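Long-range contacts in orotidine 5'-phosphate decarboxylase (Methanocaldococcus jannaschii, PDB 4LUI), which probably catalyses the decarboxylation of orotidine 5'-monophosphate to UMP, the last step of de novo UMP biosynthesis: residues Pro22-Ala27 against Asp45-Ile50; Pro182-Gly187 against Asn205-Val210. All blocks are in the same frame, centred on the assembly; numbering follows the deposited sequence.

Contact 1 of 2, residues Pro22-Ala27 against Asp45-Ile50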
# COMPACT_ATOMS: atom_id res chain seq x y z
N PRO B 22 -19.73 -19.91 0.37
CA PRO B 22 -19.11 -18.59 0.47
C PRO B 22 -19.52 -17.64 -0.66
O PRO B 22 -20.03 -18.08 -1.70
CB PRO B 22 -17.61 -18.89 0.40
CG PRO B 22 -17.51 -20.22 -0.24
CD PRO B 22 -18.74 -20.98 0.18
N LYS B 23 -19.31 -16.35 -0.43
CA LYS B 23 -19.56 -15.33 -1.44
C LYS B 23 -18.43 -15.36 -2.48
O LYS B 23 -17.31 -15.76 -2.18
CB LYS B 23 -19.64 -13.96 -0.77
CG LYS B 23 -20.90 -13.82 0.10
CD LYS B 23 -20.98 -12.46 0.77
CE LYS B 23 -20.23 -12.44 2.08
NZ LYS B 23 -20.51 -11.18 2.84
N LEU B 24 -18.74 -14.94 -3.70
CA LEU B 24 -17.74 -14.89 -4.76
C LEU B 24 -17.25 -13.46 -4.94
O LEU B 24 -18.03 -12.55 -5.22
CB LEU B 24 -18.33 -15.42 -6.07
CG LEU B 24 -17.44 -15.29 -7.30
CD1 LEU B 24 -16.15 -16.09 -7.13
CD2 LEU B 24 -18.21 -15.75 -8.54
N MET B 25 -15.94 -13.26 -4.78
CA MET B 25 -15.33 -11.95 -4.92
C MET B 25 -14.45 -11.95 -6.14
O MET B 25 -13.53 -12.76 -6.24
CB MET B 25 -14.51 -11.60 -3.67
CG MET B 25 -13.82 -10.23 -3.77
SD MET B 25 -12.83 -9.86 -2.31
CE MET B 25 -14.10 -9.68 -1.08
N LEU B 26 -14.72 -11.04 -7.07
CA LEU B 26 -13.89 -10.90 -8.26
C LEU B 26 -12.70 -10.00 -7.99
O LEU B 26 -12.89 -8.85 -7.57
CB LEU B 26 -14.72 -10.33 -9.43
CG LEU B 26 -13.92 -9.95 -10.70
CD1 LEU B 26 -13.23 -11.17 -11.29
CD2 LEU B 26 -14.82 -9.26 -11.74
N ALA B 27 -11.48 -10.50 -8.22
CA ALA B 27 -10.29 -9.65 -8.17
C ALA B 27 -10.15 -9.00 -9.54
O ALA B 27 -9.70 -9.64 -10.50
CB ALA B 27 -9.03 -10.46 -7.79
N ASP B 45 -24.32 -10.08 -12.03
CA ASP B 45 -25.37 -10.96 -11.54
C ASP B 45 -24.84 -12.24 -10.88
O ASP B 45 -25.60 -13.01 -10.29
CB ASP B 45 -26.34 -11.34 -12.66
CG ASP B 45 -27.14 -10.16 -13.17
OD1 ASP B 45 -27.42 -9.23 -12.39
OD2 ASP B 45 -27.51 -10.17 -14.37
N TYR B 46 -23.53 -12.48 -10.99
CA TYR B 46 -22.95 -13.71 -10.46
C TYR B 46 -21.93 -13.49 -9.35
O TYR B 46 -21.68 -14.39 -8.55
CB TYR B 46 -22.31 -14.51 -11.58
CG TYR B 46 -23.33 -15.04 -12.54
CD1 TYR B 46 -24.14 -16.10 -12.19
CD2 TYR B 46 -23.51 -14.45 -13.78
CE1 TYR B 46 -25.10 -16.58 -13.07
CE2 TYR B 46 -24.46 -14.92 -14.66
CZ TYR B 46 -25.26 -15.99 -14.30
OH TYR B 46 -26.20 -16.46 -15.18
N VAL B 47 -21.34 -12.31 -9.30
CA VAL B 47 -20.37 -12.02 -8.25
C VAL B 47 -21.05 -11.32 -7.09
O VAL B 47 -22.05 -10.63 -7.28
CB VAL B 47 -19.19 -11.16 -8.78
CG1 VAL B 47 -18.54 -11.84 -9.97
CG2 VAL B 47 -19.66 -9.75 -9.16
N ASP B 48 -20.50 -11.51 -5.90
CA ASP B 48 -21.08 -10.89 -4.71
C ASP B 48 -20.28 -9.66 -4.30
O ASP B 48 -20.80 -8.78 -3.60
CB ASP B 48 -21.11 -11.90 -3.55
CG ASP B 48 -21.98 -13.09 -3.87
OD1 ASP B 48 -23.21 -12.90 -3.98
OD2 ASP B 48 -21.44 -14.20 -4.03
N ALA B 49 -19.03 -9.60 -4.74
CA ALA B 49 -18.15 -8.48 -4.40
C ALA B 49 -17.13 -8.25 -5.50
O ALA B 49 -16.79 -9.17 -6.24
CB ALA B 49 -17.44 -8.72 -3.06
N ILE B 50 -16.63 -7.02 -5.58
CA ILE B 50 -15.57 -6.69 -6.53
C ILE B 50 -14.41 -6.07 -5.76
O ILE B 50 -14.62 -5.14 -4.98
CB ILE B 50 -16.07 -5.70 -7.60
CG1 ILE B 50 -17.23 -6.32 -8.39
CG2 ILE B 50 -14.93 -5.30 -8.54
CD1 ILE B 50 -17.91 -5.38 -9.35

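Contact 2 of 2, residues Pro182-Gly187 against Asn205-Val210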
# COMPACT_ATOMS: atom_id res chain seq x y z
N PRO B 182 -14.81 -13.64 9.45
CA PRO B 182 -14.86 -13.96 8.02
C PRO B 182 -13.47 -13.91 7.37
O PRO B 182 -12.65 -13.06 7.71
CB PRO B 182 -15.74 -12.85 7.45
CG PRO B 182 -16.67 -12.53 8.58
CD PRO B 182 -15.79 -12.60 9.81
N VAL B 183 -13.24 -14.84 6.45
CA VAL B 183 -11.98 -14.91 5.73
C VAL B 183 -12.26 -14.70 4.26
O VAL B 183 -13.29 -15.17 3.73
CB VAL B 183 -11.32 -16.29 5.92
CG1 VAL B 183 -9.97 -16.34 5.22
CG2 VAL B 183 -11.15 -16.58 7.39
N ILE B 184 -11.35 -13.97 3.62
CA ILE B 184 -11.33 -13.75 2.18
C ILE B 184 -10.09 -14.48 1.65
O ILE B 184 -8.96 -14.17 2.06
CB ILE B 184 -11.23 -12.25 1.89
CG1 ILE B 184 -12.47 -11.53 2.45
CG2 ILE B 184 -11.08 -11.99 0.41
CD1 ILE B 184 -12.26 -10.03 2.67
N THR B 185 -10.29 -15.46 0.78
CA THR B 185 -9.21 -16.37 0.40
C THR B 185 -9.38 -16.82 -1.06
O THR B 185 -10.49 -16.84 -1.58
CB THR B 185 -9.18 -17.59 1.35
OG1 THR B 185 -7.95 -18.30 1.20
CG2 THR B 185 -10.34 -18.54 1.09
N PRO B 186 -8.28 -17.17 -1.74
CA PRO B 186 -8.49 -17.61 -3.13
C PRO B 186 -9.30 -18.89 -3.23
O PRO B 186 -9.09 -19.82 -2.45
CB PRO B 186 -7.07 -17.87 -3.64
CG PRO B 186 -6.23 -16.97 -2.81
CD PRO B 186 -6.85 -17.01 -1.43
N GLY B 187 -10.22 -18.95 -4.19
CA GLY B 187 -11.07 -20.11 -4.36
C GLY B 187 -10.58 -21.01 -5.47
O GLY B 187 -11.08 -22.13 -5.65
N ASN B 205 -20.51 -16.33 5.22
CA ASN B 205 -19.88 -15.06 5.55
C ASN B 205 -18.43 -14.95 5.10
O ASN B 205 -17.83 -13.87 5.20
CB ASN B 205 -20.01 -14.78 7.04
CG ASN B 205 -21.45 -14.53 7.44
OD1 ASN B 205 -22.11 -13.66 6.87
ND2 ASN B 205 -21.96 -15.32 8.37
N ASP B 206 -17.88 -16.04 4.58
CA ASP B 206 -16.55 -15.98 3.96
C ASP B 206 -16.66 -15.61 2.48
O ASP B 206 -17.75 -15.62 1.90
CB ASP B 206 -15.84 -17.33 4.10
CG ASP B 206 -15.64 -17.73 5.55
OD1 ASP B 206 -15.29 -16.86 6.37
OD2 ASP B 206 -15.82 -18.92 5.87
N TYR B 207 -15.52 -15.26 1.87
CA TYR B 207 -15.47 -14.98 0.44
C TYR B 207 -14.37 -15.82 -0.20
O TYR B 207 -13.30 -16.00 0.39
CB TYR B 207 -15.09 -13.52 0.17
CG TYR B 207 -15.99 -12.45 0.73
CD1 TYR B 207 -15.99 -12.14 2.09
CD2 TYR B 207 -16.79 -11.68 -0.12
CE1 TYR B 207 -16.79 -11.13 2.60
CE2 TYR B 207 -17.59 -10.66 0.38
CZ TYR B 207 -17.58 -10.39 1.74
OH TYR B 207 -18.37 -9.39 2.26
N VAL B 208 -14.63 -16.32 -1.40
CA VAL B 208 -13.55 -16.87 -2.21
C VAL B 208 -13.27 -15.91 -3.36
O VAL B 208 -14.19 -15.33 -3.95
CB VAL B 208 -13.85 -18.29 -2.76
CG1 VAL B 208 -13.80 -19.32 -1.64
CG2 VAL B 208 -15.20 -18.32 -3.48
N ILE B 209 -11.99 -15.74 -3.65
CA ILE B 209 -11.55 -14.82 -4.69
C ILE B 209 -11.26 -15.58 -5.98
O ILE B 209 -10.59 -16.61 -5.97
CB ILE B 209 -10.25 -14.11 -4.31
CG1 ILE B 209 -10.39 -13.37 -2.98
CG2 ILE B 209 -9.82 -13.14 -5.40
CD1 ILE B 209 -9.04 -12.88 -2.46
N VAL B 210 -11.75 -15.05 -7.09
CA VAL B 210 -11.36 -15.50 -8.42
C VAL B 210 -10.95 -14.27 -9.20
O VAL B 210 -11.59 -13.22 -9.09
CB VAL B 210 -12.51 -16.24 -9.13
CG1 VAL B 210 -12.12 -16.64 -10.55
CG2 VAL B 210 -12.94 -17.47 -8.32

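Contact 1 of 2, residues Pro22-Ala27 against Asp45-Ile50
Val47 sets its CG1 methyl between Leu24 and Leu26, two bumps on one side of strand 23-27: CG1 lies 4.1 Å from Leu26 CB and 4.2 Å from Leu24 CD2. Both leucines carry CG anti to the backbone N, and Leu24 CD2 also comes within 3.7 Å of Tyr46 O, a buried oxygen with no hydrogen-bond partner in the model. Between them, Met25 turns to the other side of the strand. Its chain runs straight to SD and then bends at chi3 (-67°), so that both CG and CE, each 4.0 Å away, fold round the small CB of Ala49. At the start of the strand Asp48 crosses Lys23 at about a right angle, its CB against Lys23 CB.

The backbones join as parallel neighbours, Met25 beside Ala49 and Leu26 beside Ile50, in the first beta-alpha-beta unit of the barrel, with helix 33-43 as the crossover. Leu26 N donates to Ala49 O at 2.9 Å. Leu24 O is gripped twice, by Asp48 N (2.8 Å) in the carbonyl plane and by Ala49 N at a longer, more bent bond. Ahead of the paired residues Asp48 OD2 takes over as acceptor, receiving Leu24 N on its anti lone pair at 2.8 Å and 172°. OD2 also forms a salt bridge with Lys228 of helix 220-230. A side-chain carboxylate thus extends the backbone ladder beyond the N-terminal end of the strand pairing, and the two donors on OD2 probably favour its charged form.

Contact 2 of 2, residues Pro182-Gly187 against Asn205-Val210
Strands 183-186 and 207-210 are the seventh and eighth of the TIM barrel, parallel neighbours whose axes lie 4.4 Å apart at 31°. Ile184 pairs with Tyr207, Thr185 with Val208 and Pro186 with Ile209. Four backbone bonds alternate between the strands: Tyr207 N to Val183 O, Thr185 N to Tyr207 O, Ile209 N to Thr185 O at 2.8 Å, and the nearly straight Gly187 N to Ile209 O (3.0 Å, 176°). Pro186 and Gly187 belong to the predicted substrate-binding site, and this last bond probably steadies the backbone at the start of the predicted 186-196 binding segment.

On the face bearing Ile184, Tyr207 and Ile209, Ile184 splits its branches between two partners. CG1, anti to the carbonyl carbon, meets Tyr207 CD1 at 3.6 Å, the two side chains lying side by side and pointing the same way. CG2 turns instead to Ile209 CD1, also 3.6 Å away. On the opposite face Val208 CB packs against Gly187 CA at 3.7 Å; a beta carbon on Gly187 would point at Val208 CB and clash with it. At the other end Asp206 OD1 accepts Val183 N at 2.9 Å on its anti side, 33° out of the carboxylate plane, while OD2 binds Lys176 and Asp203 N. With an alanine here the carboxylate is gone, and Val183 N would probably lose this acceptor and Lys176 its opposite charge.

Helix 169-179 covers Val183 through Leu172 and Lys176; strand 161-163 bonds to the far edge of 183-186, and strand 23-27 flanks 207-210, where Tyr207 OH reaches past the contact to Glu75.

How the contacts relate
Contact 1 opens the chain's barrel and contact 2 completes it: strands 23-27 and 49-53 come first, 183-186 and 207-210 last, in series along the sequence. Their centres are nevertheless about 9 Å apart, because strands 23-27 and 207-210 are neighbours in the closed sheet. The seam between them is where the eight-stranded cylinder shuts, with Met25 N probably bonded to Val208 O at 2.8 Å and Met25 CE packed 3.5 Å from Tyr207 CD2. Four strands adjacent round the barrel, in the order 183-186, 207-210, 23-27, 49-53, form one continuous arc of wall. Predicted substrate-binding residues lie along it, including Lys51, close to both Met25 and Ile209, consistent with both contacts lining that site.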